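Local coordinates for protein probable dipeptidase (Pseudomonas aeruginosa, PDB 3B40) that probably acts as a metal-dependent dipeptidase of the membrane dipeptidase family M19, hydrolysing dipeptides, at residues E220-A223 with P229-A232. The protein carries 11 engineered substitutions. Numbering follows the deposited sequence.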
ATOM      1  N   GLU A 220       8.513  -4.727 -14.706  1.00 14.23           N
ATOM      2  CA  GLU A 220       9.275  -5.710 -15.463  1.00 15.83           C
ATOM      3  C   GLU A 220      10.754  -5.389 -15.392  1.00 15.21           C
ATOM      4  O   GLU A 220      11.573  -6.297 -15.276  1.00 17.17           O
ATOM      5  CB  GLU A 220       8.792  -5.776 -16.924  1.00 14.14           C
ATOM      6  CG  GLU A 220       7.446  -6.512 -17.074  1.00 17.72           C
ATOM      7  CD  GLU A 220       6.818  -6.347 -18.451  1.00 18.52           C
ATOM      8  OE1 GLU A 220       7.292  -5.514 -19.251  1.00 22.51           O
ATOM      9  OE2 GLU A 220       5.823  -7.029 -18.724  1.00 22.97           O
ATOM     10  N   GLN A 221      11.077  -4.095 -15.464  1.00 14.97           N
ATOM     11  CA  GLN A 221      12.455  -3.598 -15.408  1.00 15.48           C
ATOM     12  C   GLN A 221      13.037  -3.732 -14.016  1.00 14.96           C
ATOM     13  O   GLN A 221      14.209  -4.069 -13.870  1.00 15.60           O
ATOM     14  CB  GLN A 221      12.516  -2.155 -15.918  1.00 15.14           C
ATOM     15  CG  GLN A 221      12.200  -2.080 -17.407  1.00 17.97           C
ATOM     16  CD  GLN A 221      11.959  -0.691 -17.928  1.00 20.26           C
ATOM     17  OE1 GLN A 221      12.395   0.324 -17.361  1.00 21.22           O
ATOM     18  NE2 GLN A 221      11.278  -0.634 -19.043  1.00 21.50           N
ATOM     19  N   VAL A 222      12.230  -3.495 -12.991  1.00 13.84           N
ATOM     20  CA  VAL A 222      12.717  -3.736 -11.629  1.00 14.59           C
ATOM     21  C   VAL A 222      13.094  -5.223 -11.521  1.00 14.48           C
ATOM     22  O   VAL A 222      14.180  -5.533 -11.057  1.00 14.00           O
ATOM     23  CB  VAL A 222      11.684  -3.371 -10.516  1.00 14.52           C
ATOM     24  CG1 VAL A 222      12.134  -3.918  -9.132  1.00 12.21           C
ATOM     25  CG2 VAL A 222      11.489  -1.901 -10.426  1.00 13.97           C
ATOM     26  N   ALA A 223      12.207  -6.118 -11.976  1.00 14.32           N
ATOM     27  CA  ALA A 223      12.476  -7.566 -11.896  1.00 15.80           C
ATOM     28  C   ALA A 223      13.784  -7.976 -12.631  1.00 16.52           C
ATOM     29  O   ALA A 223      14.620  -8.671 -12.056  1.00 17.31           O
ATOM     30  CB  ALA A 223      11.275  -8.354 -12.390  1.00 15.90           C
ATOM     31  N   PRO A 229      15.094 -10.092  -3.514  1.00 13.74           N
ATOM     32  CA  PRO A 229      13.617 -10.171  -3.470  1.00 14.40           C
ATOM     33  C   PRO A 229      12.925  -8.821  -3.578  1.00 13.84           C
ATOM     34  O   PRO A 229      13.401  -7.818  -3.035  1.00 13.49           O
ATOM     35  CB  PRO A 229      13.331 -10.849  -2.121  1.00 13.73           C
ATOM     36  CG  PRO A 229      14.603 -11.794  -1.960  1.00 13.59           C
ATOM     37  CD  PRO A 229      15.720 -10.948  -2.476  1.00 14.28           C
ATOM     38  N   ILE A 230      11.834  -8.806  -4.339  1.00 13.69           N
ATOM     39  CA  ILE A 230      11.003  -7.620  -4.451  1.00 14.12           C
ATOM     40  C   ILE A 230       9.625  -7.926  -3.873  1.00 13.83           C
ATOM     41  O   ILE A 230       9.244  -9.105  -3.724  1.00 13.71           O
ATOM     42  CB  ILE A 230      10.941  -7.063  -5.919  1.00 13.85           C
ATOM     43  CG1 ILE A 230      10.229  -8.012  -6.883  1.00 14.35           C
ATOM     44  CG2 ILE A 230      12.429  -6.738  -6.453  1.00 13.77           C
ATOM     45  CD1 ILE A 230       9.922  -7.365  -8.279  1.00 16.64           C
ATOM     46  N   VAL A 231       8.891  -6.876  -3.542  1.00 12.38           N
ATOM     47  CA  VAL A 231       7.630  -7.020  -2.847  1.00 13.11           C
ATOM     48  C   VAL A 231       6.584  -6.125  -3.509  1.00 12.62           C
ATOM     49  O   VAL A 231       6.913  -5.089  -4.089  1.00 13.40           O
ATOM     50  CB  VAL A 231       7.845  -6.675  -1.310  1.00 13.45           C
ATOM     51  CG1 VAL A 231       6.553  -6.412  -0.590  1.00 15.75           C
ATOM     52  CG2 VAL A 231       8.680  -7.840  -0.610  1.00 12.10           C
ATOM     53  N   ALA A 232       5.329  -6.540  -3.469  1.00 11.84           N
ATOM     54  CA  ALA A 232       4.241  -5.643  -3.746  1.00 12.00           C
ATOM     55  C   ALA A 232       3.538  -5.428  -2.386  1.00 11.89           C
ATOM     56  O   ALA A 232       2.831  -6.324  -1.922  1.00 11.68           O
ATOM     57  CB  ALA A 232       3.279  -6.271  -4.767  1.00 11.68           C
TER
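I230, whose backbone N is hydrogen-bonded to OG of S258, packs its side chain against V222 and A223 of helix 216-225. This residue, on strand 230-235, also pairs its backbone with V261 of the neighbouring parallel strand. With its main chain held in this way, I230 makes all the contacts with residues 220-223. CG1 of I230 lies between the backbone N and the carbonyl carbon (chi1 66°), and an extended chi2 of 169° carries CD1 out to the helix. The two branches divide the work. CG2 meets CG1 of V222 at 3.9 Å, the closest approach of the two segments, while CD1 lies 4.2 Å from that same V222 CG1. CD1 also reaches A223, 4.4 Å from its CB. V222 CG1, anti to the backbone N (chi1 168°), is thereby the branch turned to the strand. V222 also packs on I209 of strand 208-210, and I230 on I255 of helix 249-257. This is the helix-to-strand packing of a beta-alpha-beta crossover, consistent with the family's TIM-barrel fold. No hydrogen bond links the two segments; the touching side-chain atoms are all methyl carbons, and between these residues the contact depends on close fit and hydrophobic burial rather than on directional bonds.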